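Long-range contacts in Serine/threonine-protein kinase Tel1 (PDB 6SKY), which probably phosphorylates serine and threonine residues followed by glutamine in proteins, using ATP, to signal DNA damage and activate checkpoints: residues 2022-2027 / 2041-2046; 2705-2710 / 2928-2933; 1675-1680 / 1795-1800. All coordinates share one frame; numbering follows the deposited sequence.

Contact 1: residues 2022-2027 / 2041-2046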
loop_
_atom_site.group_PDB
_atom_site.type_symbol
_atom_site.label_atom_id
_atom_site.label_comp_id
_atom_site.label_asym_id
_atom_site.label_seq_id
_atom_site.Cartn_x
_atom_site.Cartn_y
_atom_site.Cartn_z
ATOM N N GLU A 2022 0.787 -24.699 22.754
ATOM C CA GLU A 2022 0.572 -25.411 24.010
ATOM C C GLU A 2022 0.622 -26.923 23.814
ATOM O O GLU A 2022 -0.331 -27.648 24.080
ATOM C CB GLU A 2022 -0.736 -24.975 24.656
ATOM C CG GLU A 2022 -0.732 -23.522 25.012
ATOM C CD GLU A 2022 -1.885 -23.147 25.891
ATOM O OE1 GLU A 2022 -2.838 -23.941 25.975
ATOM O OE2 GLU A 2022 -1.837 -22.063 26.507
ATOM N N ILE A 2023 1.773 -27.382 23.348
ATOM C CA ILE A 2023 2.079 -28.794 23.167
ATOM C C ILE A 2023 3.103 -29.142 24.233
ATOM O O ILE A 2023 4.303 -28.937 24.043
ATOM C CB ILE A 2023 2.616 -29.081 21.765
ATOM C CG1 ILE A 2023 1.574 -28.731 20.717
ATOM C CG2 ILE A 2023 3.036 -30.514 21.641
ATOM C CD1 ILE A 2023 2.149 -28.605 19.347
ATOM N N TRP A 2024 2.644 -29.667 25.361
ATOM C CA TRP A 2024 3.471 -29.760 26.550
ATOM C C TRP A 2024 4.130 -31.118 26.724
ATOM O O TRP A 2024 4.490 -31.476 27.845
ATOM C CB TRP A 2024 2.643 -29.428 27.783
ATOM C CG TRP A 2024 2.043 -28.071 27.785
ATOM C CD1 TRP A 2024 0.740 -27.763 27.981
ATOM C CD2 TRP A 2024 2.724 -26.830 27.599
ATOM N NE1 TRP A 2024 0.560 -26.414 27.925
ATOM C CE2 TRP A 2024 1.768 -25.818 27.691
ATOM C CE3 TRP A 2024 4.050 -26.479 27.357
ATOM C CZ2 TRP A 2024 2.091 -24.487 27.548
ATOM C CZ3 TRP A 2024 4.360 -25.168 27.220
ATOM C CH2 TRP A 2024 3.392 -24.185 27.317
ATOM N N ASN A 2025 4.320 -31.873 25.650
ATOM C CA ASN A 2025 4.883 -33.212 25.751
ATOM C C ASN A 2025 6.136 -33.373 24.904
ATOM O O ASN A 2025 6.442 -34.470 24.451
ATOM C CB ASN A 2025 3.847 -34.268 25.374
ATOM C CG ASN A 2025 3.324 -34.103 23.969
ATOM O OD1 ASN A 2025 4.086 -34.002 23.013
ATOM N ND2 ASN A 2025 2.011 -34.079 23.835
ATOM N N LEU A 2026 6.850 -32.305 24.671
ATOM C CA LEU A 2026 8.119 -32.472 23.996
ATOM C C LEU A 2026 9.201 -32.825 25.009
ATOM O O LEU A 2026 9.219 -32.292 26.117
ATOM C CB LEU A 2026 8.520 -31.204 23.259
ATOM C CG LEU A 2026 7.714 -30.641 22.091
ATOM C CD1 LEU A 2026 8.660 -30.140 21.030
ATOM C CD2 LEU A 2026 6.766 -31.650 21.515
ATOM N N PRO A 2027 10.108 -33.718 24.660
ATOM C CA PRO A 2027 11.237 -34.014 25.545
ATOM C C PRO A 2027 12.301 -32.937 25.421
ATOM O O PRO A 2027 13.048 -32.887 24.440
ATOM C CB PRO A 2027 11.730 -35.372 25.032
ATOM C CG PRO A 2027 11.209 -35.492 23.638
ATOM C CD PRO A 2027 10.234 -34.398 23.363
ATOM N N LYS A 2041 10.487 -25.341 29.475
ATOM C CA LYS A 2041 10.546 -26.269 30.595
ATOM C C LYS A 2041 9.799 -25.725 31.794
ATOM O O LYS A 2041 9.117 -26.477 32.493
ATOM C CB LYS A 2041 11.990 -26.575 30.960
ATOM C CG LYS A 2041 12.710 -27.361 29.905
ATOM C CD LYS A 2041 13.768 -28.237 30.508
ATOM C CE LYS A 2041 14.906 -27.428 31.056
ATOM N NZ LYS A 2041 15.855 -27.048 29.989
ATOM N N ALA A 2042 9.889 -24.419 32.035
ATOM C CA ALA A 2042 9.107 -23.834 33.123
ATOM C C ALA A 2042 7.607 -24.013 32.900
ATOM O O ALA A 2042 6.879 -24.430 33.808
ATOM C CB ALA A 2042 9.453 -22.361 33.285
ATOM N N TYR A 2043 7.118 -23.716 31.694
ATOM C CA TYR A 2043 5.675 -23.836 31.473
ATOM C C TYR A 2043 5.215 -25.287 31.438
ATOM O O TYR A 2043 4.104 -25.596 31.880
ATOM C CB TYR A 2043 5.258 -23.131 30.186
ATOM C CG TYR A 2043 5.329 -21.644 30.296
ATOM C CD1 TYR A 2043 4.568 -20.970 31.219
ATOM C CD2 TYR A 2043 6.164 -20.915 29.486
ATOM C CE1 TYR A 2043 4.645 -19.618 31.331
ATOM C CE2 TYR A 2043 6.239 -19.564 29.590
ATOM C CZ TYR A 2043 5.486 -18.921 30.511
ATOM O OH TYR A 2043 5.571 -17.562 30.608
ATOM N N GLN A 2044 6.042 -26.183 30.911
ATOM C CA GLN A 2044 5.726 -27.603 30.935
ATOM C C GLN A 2044 5.609 -28.107 32.363
ATOM O O GLN A 2044 4.640 -28.784 32.717
ATOM C CB GLN A 2044 6.798 -28.371 30.178
ATOM C CG GLN A 2044 6.618 -29.848 30.187
ATOM C CD GLN A 2044 7.670 -30.541 29.382
ATOM O OE1 GLN A 2044 8.854 -30.333 29.584
ATOM N NE2 GLN A 2044 7.244 -31.370 28.455
ATOM N N SER A 2045 6.588 -27.784 33.204
ATOM C CA SER A 2045 6.484 -28.132 34.610
ATOM C C SER A 2045 5.230 -27.553 35.231
ATOM O O SER A 2045 4.633 -28.167 36.114
ATOM C CB SER A 2045 7.704 -27.638 35.362
ATOM O OG SER A 2045 7.421 -27.585 36.740
ATOM N N MET A 2046 4.826 -26.360 34.804
ATOM C CA MET A 2046 3.575 -25.797 35.299
ATOM C C MET A 2046 2.380 -26.631 34.865
ATOM O O MET A 2046 1.374 -26.695 35.576
ATOM C CB MET A 2046 3.428 -24.361 34.813
ATOM C CG MET A 2046 2.338 -23.583 35.479
ATOM S SD MET A 2046 2.207 -21.945 34.774
ATOM C CE MET A 2046 0.883 -21.283 35.763
#
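Q2044 holds CG anti to its backbone N (chi1 177°) and stays extended through chi2, so its amide is carried off the helix to the chain at 2024-2026, while W2024, with CG anti to its carbonyl carbon (chi1 -60°), turns its indole towards the helix. Q2044 NE2 donates to W2024 O at 2.8 Å, nearly straight at 168° but from above the carbonyl plane; it also donates to L2026 O at 3.2 Å, here in the carbonyl plane and on a lone pair. Both acceptors lie close to the Gln amide plane, so one NH2 group grips two main-chain carbonyls and should fix the rotation of that amide. Beside these two bonds the benzo part of the indole packs on the start of the Y2043 side chain, W2024 CH2 lying 3.6 Å from Y2043 CB. The two aromatic side chains run alongside each other in the same direction; Y2043 carries its hydroxyl on to T2137. One indole face has the main chain of Y2043 over its rim, and the other has E2022 CA. E2022, with positive phi, is the C-prime residue of the Schellman motif that ends helix 2011-2021, and its O accepts a hydrogen bond from R1970 of the second subunit. The connection from this helix is thus fastened to helix 2035-2047 within the FAT region, where helix 2124-2143 touches W2024 and Y2043, and helix 2077-2097 touches Y2043.

Contact 2: residues 2705-2710 / 2928-2933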
loop_
_atom_site.group_PDB
_atom_site.type_symbol
_atom_site.label_atom_id
_atom_site.label_comp_id
_atom_site.label_asym_id
_atom_site.label_seq_id
_atom_site.Cartn_x
_atom_site.Cartn_y
_atom_site.Cartn_z
ATOM N N THR A 2705 33.636 29.413 -15.589
ATOM C CA THR A 2705 34.864 29.760 -14.885
ATOM C C THR A 2705 34.717 29.545 -13.389
ATOM O O THR A 2705 35.655 29.089 -12.727
ATOM C CB THR A 2705 35.249 31.204 -15.192
ATOM O OG1 THR A 2705 35.598 31.313 -16.575
ATOM C CG2 THR A 2705 36.432 31.637 -14.355
ATOM N N ARG A 2706 33.542 29.847 -12.838
ATOM C CA ARG A 2706 33.311 29.607 -11.419
ATOM C C ARG A 2706 33.412 28.129 -11.086
ATOM O O ARG A 2706 34.051 27.754 -10.099
ATOM C CB ARG A 2706 31.948 30.154 -11.012
ATOM C CG ARG A 2706 31.847 31.638 -11.142
ATOM C CD ARG A 2706 30.508 32.147 -10.702
ATOM N NE ARG A 2706 30.421 32.250 -9.257
ATOM C CZ ARG A 2706 29.355 32.699 -8.608
ATOM N NH1 ARG A 2706 29.357 32.761 -7.285
ATOM N NH2 ARG A 2706 28.288 33.086 -9.285
ATOM N N ILE A 2707 32.808 27.271 -11.905
ATOM C CA ILE A 2707 32.861 25.840 -11.634
ATOM C C ILE A 2707 34.275 25.307 -11.810
ATOM O O ILE A 2707 34.719 24.433 -11.058
ATOM C CB ILE A 2707 31.856 25.090 -12.518
ATOM C CG1 ILE A 2707 30.438 25.523 -12.182
ATOM C CG2 ILE A 2707 31.964 23.625 -12.289
ATOM C CD1 ILE A 2707 29.380 24.710 -12.859
ATOM N N ALA A 2708 35.016 25.828 -12.786
ATOM C CA ALA A 2708 36.392 25.382 -12.963
ATOM C C ALA A 2708 37.258 25.768 -11.773
ATOM O O ALA A 2708 38.061 24.958 -11.295
ATOM C CB ALA A 2708 36.964 25.958 -14.250
ATOM N N VAL A 2709 37.105 26.996 -11.277
ATOM C CA VAL A 2709 37.870 27.431 -10.113
ATOM C C VAL A 2709 37.488 26.616 -8.888
ATOM O O VAL A 2709 38.340 26.263 -8.067
ATOM C CB VAL A 2709 37.666 28.935 -9.878
ATOM C CG1 VAL A 2709 38.187 29.330 -8.526
ATOM C CG2 VAL A 2709 38.373 29.715 -10.948
ATOM N N TYR A 2710 36.207 26.284 -8.755
ATOM C CA TYR A 2710 35.777 25.501 -7.606
ATOM C C TYR A 2710 36.352 24.093 -7.643
ATOM O O TYR A 2710 36.789 23.573 -6.613
ATOM C CB TYR A 2710 34.259 25.460 -7.549
ATOM C CG TYR A 2710 33.728 24.626 -6.427
ATOM C CD1 TYR A 2710 33.224 23.367 -6.662
ATOM C CD2 TYR A 2710 33.732 25.095 -5.133
ATOM C CE1 TYR A 2710 32.745 22.607 -5.652
ATOM C CE2 TYR A 2710 33.252 24.337 -4.116
ATOM C CZ TYR A 2710 32.761 23.093 -4.382
ATOM O OH TYR A 2710 32.274 22.313 -3.372
ATOM N N THR A 2928 24.539 18.142 -2.906
ATOM C CA THR A 2928 25.940 17.789 -3.079
ATOM C C THR A 2928 26.445 18.060 -4.486
ATOM O O THR A 2928 27.568 17.673 -4.811
ATOM C CB THR A 2928 26.167 16.318 -2.734
ATOM O OG1 THR A 2928 25.206 15.513 -3.410
ATOM C CG2 THR A 2928 26.034 16.083 -1.258
ATOM N N SER A 2929 25.657 18.726 -5.318
ATOM C CA SER A 2929 26.019 18.937 -6.710
ATOM C C SER A 2929 27.107 19.989 -6.838
ATOM O O SER A 2929 27.041 21.046 -6.216
ATOM C CB SER A 2929 24.789 19.363 -7.499
ATOM O OG SER A 2929 25.105 19.595 -8.853
ATOM N N VAL A 2930 28.112 19.701 -7.664
ATOM C CA VAL A 2930 29.225 20.628 -7.830
ATOM C C VAL A 2930 28.795 21.867 -8.600
ATOM O O VAL A 2930 29.369 22.944 -8.424
ATOM C CB VAL A 2930 30.403 19.913 -8.511
ATOM C CG1 VAL A 2930 31.493 20.892 -8.876
ATOM C CG2 VAL A 2930 30.957 18.852 -7.597
ATOM N N SER A 2931 27.777 21.756 -9.444
ATOM C CA SER A 2931 27.299 22.926 -10.158
ATOM C C SER A 2931 26.411 23.813 -9.302
ATOM O O SER A 2931 26.156 24.957 -9.683
ATOM C CB SER A 2931 26.543 22.500 -11.409
ATOM O OG SER A 2931 25.292 21.935 -11.081
ATOM N N ASN A 2932 25.924 23.314 -8.172
ATOM C CA ASN A 2932 25.196 24.142 -7.222
ATOM C C ASN A 2932 26.096 24.707 -6.146
ATOM O O ASN A 2932 25.854 25.814 -5.667
ATOM C CB ASN A 2932 24.086 23.342 -6.548
ATOM C CG ASN A 2932 23.028 22.913 -7.503
ATOM O OD1 ASN A 2932 23.140 23.128 -8.702
ATOM N ND2 ASN A 2932 21.986 22.294 -6.985
ATOM N N LEU A 2933 27.120 23.962 -5.751
ATOM C CA LEU A 2933 28.035 24.417 -4.723
ATOM C C LEU A 2933 29.059 25.401 -5.250
ATOM O O LEU A 2933 29.662 26.125 -4.458
ATOM C CB LEU A 2933 28.747 23.222 -4.095
ATOM C CG LEU A 2933 27.903 22.248 -3.281
ATOM C CD1 LEU A 2933 28.752 21.103 -2.846
ATOM C CD2 LEU A 2933 27.322 22.927 -2.078
#
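This is apolar packing between the kinase region and the C-terminal FATC region: helix 2703-2714 presents two side chains one turn apart to the short helix 2930-2933. The supporting evidence is the spacing of I2707 and Y2710, both with CB directed at the partner. Y2710, its CG anti to the backbone N (chi1 178°), makes the largest contact. V2930 CG1 comes up to the edge of its ring, near the ring plane, 3.7 Å from Y2710 CD1. L2933 meets the phenol end, with L2933 CB 3.7 Å from Y2710 OH, and L2933 O stands over the rim of one ring face. The tyrosine therefore spans a full turn of the short helix, crossing both aliphatic side chains obliquely. I2707 adds a tip contact: its CD1 lies 3.8 Å from S2931 CA and 3.9 Å from S2931 CB, although the bond to that CB is directed away overall. S2929 is the N-cap residue of the short helix, and its carbonyl oxygen accepts from both N2932 N and L2933 N. S2929 OG and S2931 OG are hydrogen-bonded to each other at 3.2 Å, a link that does not face the tyrosine. The phenol hydroxyl has a weak hydrogen bond to A2942 O, close to the C terminus, and A2934 packs on both I2707 and Y2710, so residues beyond helix 2930-2933, which itself follows helix 2916-2927, also meet helix 2703-2714.

Contact 3: residues 1675-1680 / 1795-1800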
loop_
_atom_site.group_PDB
_atom_site.type_symbol
_atom_site.label_atom_id
_atom_site.label_comp_id
_atom_site.label_asym_id
_atom_site.label_seq_id
_atom_site.Cartn_x
_atom_site.Cartn_y
_atom_site.Cartn_z
ATOM N N LEU A 1675 51.577 1.414 38.782
ATOM C CA LEU A 1675 51.616 1.635 40.219
ATOM C C LEU A 1675 50.300 1.260 40.873
ATOM O O LEU A 1675 50.295 0.695 41.965
ATOM C CB LEU A 1675 51.971 3.083 40.526
ATOM C CG LEU A 1675 53.438 3.408 40.277
ATOM C CD1 LEU A 1675 53.735 4.817 40.698
ATOM C CD2 LEU A 1675 54.304 2.436 41.022
ATOM N N ASN A 1676 49.173 1.553 40.228
ATOM C CA ASN A 1676 47.895 1.130 40.787
ATOM C C ASN A 1676 47.752 -0.381 40.757
ATOM O O ASN A 1676 47.238 -0.980 41.708
ATOM C CB ASN A 1676 46.746 1.786 40.036
ATOM C CG ASN A 1676 46.605 3.240 40.364
ATOM O OD1 ASN A 1676 47.445 3.813 41.039
ATOM N ND2 ASN A 1676 45.538 3.851 39.887
ATOM N N LEU A 1677 48.207 -1.020 39.679
ATOM C CA LEU A 1677 48.140 -2.474 39.620
ATOM C C LEU A 1677 48.982 -3.113 40.711
ATOM O O LEU A 1677 48.593 -4.135 41.282
ATOM C CB LEU A 1677 48.590 -2.969 38.255
ATOM C CG LEU A 1677 47.531 -3.021 37.170
ATOM C CD1 LEU A 1677 48.116 -3.666 35.958
ATOM C CD2 LEU A 1677 46.355 -3.799 37.656
ATOM N N ILE A 1678 50.140 -2.534 41.011
ATOM C CA ILE A 1678 51.008 -3.100 42.036
ATOM C C ILE A 1678 50.476 -2.790 43.425
ATOM O O ILE A 1678 50.546 -3.628 44.326
ATOM C CB ILE A 1678 52.443 -2.587 41.850
ATOM C CG1 ILE A 1678 53.051 -3.174 40.583
ATOM C CG2 ILE A 1678 53.290 -2.950 43.029
ATOM C CD1 ILE A 1678 54.378 -2.585 40.227
ATOM N N LYS A 1679 49.925 -1.596 43.623
ATOM C CA LYS A 1679 49.364 -1.239 44.916
ATOM C C LYS A 1679 48.181 -2.122 45.269
ATOM O O LYS A 1679 48.015 -2.506 46.430
ATOM C CB LYS A 1679 48.943 0.223 44.915
ATOM C CG LYS A 1679 48.289 0.662 46.191
ATOM C CD LYS A 1679 47.630 2.007 46.024
ATOM C CE LYS A 1679 46.472 1.924 45.061
ATOM N NZ LYS A 1679 45.844 3.248 44.847
ATOM N N SER A 1680 47.343 -2.457 44.289
ATOM C CA SER A 1680 46.204 -3.313 44.589
ATOM C C SER A 1680 46.620 -4.703 45.044
ATOM O O SER A 1680 45.787 -5.430 45.588
ATOM C CB SER A 1680 45.295 -3.429 43.376
ATOM O OG SER A 1680 45.787 -4.399 42.476
ATOM N N GLU A 1795 48.108 -10.334 32.188
ATOM C CA GLU A 1795 47.050 -9.866 31.306
ATOM C C GLU A 1795 46.558 -8.482 31.695
ATOM O O GLU A 1795 46.167 -7.702 30.824
ATOM C CB GLU A 1795 45.890 -10.851 31.302
ATOM C CG GLU A 1795 46.183 -12.132 30.557
ATOM C CD GLU A 1795 46.866 -13.170 31.417
ATOM O OE1 GLU A 1795 46.572 -13.227 32.629
ATOM O OE2 GLU A 1795 47.695 -13.937 30.883
ATOM N N ARG A 1796 46.557 -8.155 32.984
ATOM C CA ARG A 1796 46.120 -6.828 33.391
ATOM C C ARG A 1796 47.182 -5.775 33.131
ATOM O O ARG A 1796 46.849 -4.601 32.964
ATOM C CB ARG A 1796 45.737 -6.816 34.871
ATOM C CG ARG A 1796 44.770 -7.901 35.261
ATOM C CD ARG A 1796 43.839 -7.470 36.373
ATOM N NE ARG A 1796 44.536 -7.009 37.568
ATOM C CZ ARG A 1796 45.037 -7.809 38.504
ATOM N NH1 ARG A 1796 44.933 -9.123 38.383
ATOM N NH2 ARG A 1796 45.653 -7.295 39.560
ATOM N N ALA A 1797 48.451 -6.168 33.088
ATOM C CA ALA A 1797 49.544 -5.218 32.971
ATOM C C ALA A 1797 50.167 -5.173 31.589
ATOM O O ALA A 1797 51.069 -4.369 31.367
ATOM C CB ALA A 1797 50.626 -5.538 33.999
ATOM N N PHE A 1798 49.718 -6.008 30.662
ATOM C CA PHE A 1798 50.351 -6.088 29.348
ATOM C C PHE A 1798 50.388 -4.766 28.587
ATOM O O PHE A 1798 51.466 -4.403 28.082
ATOM C CB PHE A 1798 49.650 -7.182 28.544
ATOM C CG PHE A 1798 50.398 -7.621 27.345
ATOM C CD1 PHE A 1798 51.512 -8.411 27.472
ATOM C CD2 PHE A 1798 49.981 -7.258 26.087
ATOM C CE1 PHE A 1798 52.197 -8.817 26.376
ATOM C CE2 PHE A 1798 50.667 -7.666 24.988
ATOM C CZ PHE A 1798 51.776 -8.445 25.132
ATOM N N PRO A 1799 49.290 -4.013 28.448
ATOM C CA PRO A 1799 49.379 -2.767 27.679
ATOM C C PRO A 1799 50.342 -1.761 28.266
ATOM O O PRO A 1799 51.059 -1.089 27.522
ATOM C CB PRO A 1799 47.939 -2.251 27.707
ATOM C CG PRO A 1799 47.135 -3.425 27.923
ATOM C CD PRO A 1799 47.901 -4.264 28.858
ATOM N N PHE A 1800 50.377 -1.635 29.589
ATOM C CA PHE A 1800 51.269 -0.671 30.212
ATOM C C PHE A 1800 52.722 -1.030 29.963
ATOM O O PHE A 1800 53.551 -0.154 29.711
ATOM C CB PHE A 1800 50.985 -0.596 31.705
ATOM C CG PHE A 1800 49.571 -0.267 32.031
ATOM C CD1 PHE A 1800 49.001 0.900 31.591
ATOM C CD2 PHE A 1800 48.814 -1.114 32.789
ATOM C CE1 PHE A 1800 47.709 1.202 31.892
ATOM C CE2 PHE A 1800 47.522 -0.805 33.089
ATOM C CZ PHE A 1800 46.975 0.354 32.640
#
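L1677 pushes its two methyl groups against the backbone and side chains of helix 1793-1808, where R1796, A1797 and F1800 meet its tip. The setting is a stack of alpha-helices in an alpha-solenoid, and these two run nearly antiparallel: the short segments have N-to-C directions 157° apart and axes 10.7 Å from each other at closest approach. A leucine side chain fills the spacing between the two backbones, and L1677 accounts for most of the buried area. CG lies anti to the carbonyl carbon (chi1 -86°), with CD1 and CD2 directed to different partners. L1677 CD1 meets the backbone, 3.7 Å from A1797 CA, and lies equally 3.7 Å from A1797 CB, where the alanine puts only a methyl in the way. It also meets the edge of the F1800 ring, near the ring plane, at 4.1 Å from F1800 CE2. CD2 turns to the arginine: L1677 CD2 is 3.7 Å from R1796 NE, in an oblique approach to the guanidinium. R1796 gets there because its chain bends at chi2 and chi3, which lays the guanidinium obliquely beside L1677 CD2, with S1680 OG near its edge.

The partner helix is kinked. P1799 has no N-H to give, and F1800 N likewise lacks a bond to the preceding turn. F1800 also stacks edge-to-face with Y1848 of helix 1836-1849, and L1663 of helix 1657-1663 packs against both L1677 and F1800, so the leucine sits where several helices converge. The serine one turn further along helix 1670-1684 turns its hydroxyl back onto its own helix: S1680 OG donates to L1677 O at 3.1 Å, from above the carbonyl plane.

In the fold
Followed from the N terminus, the modelled chain closes contact 3 first, bringing helix 1793-1808 back to helix 1670-1684 across 114 intervening residues of the helical solenoid. Contact 1 comes next and is the most local: only 13 residues separate its segments, and it fastens the connection between two successive helices of the FAT region beside the second subunit. Contact 2 spans 217 residues and joins the kinase region to the FATC end. The three are strictly in series, none nested in or crossing another. They are also well separated, centres lying about 50 Å (contacts 1 and 3), 56 Å (2 and 3) and 69 Å (1 and 2) apart.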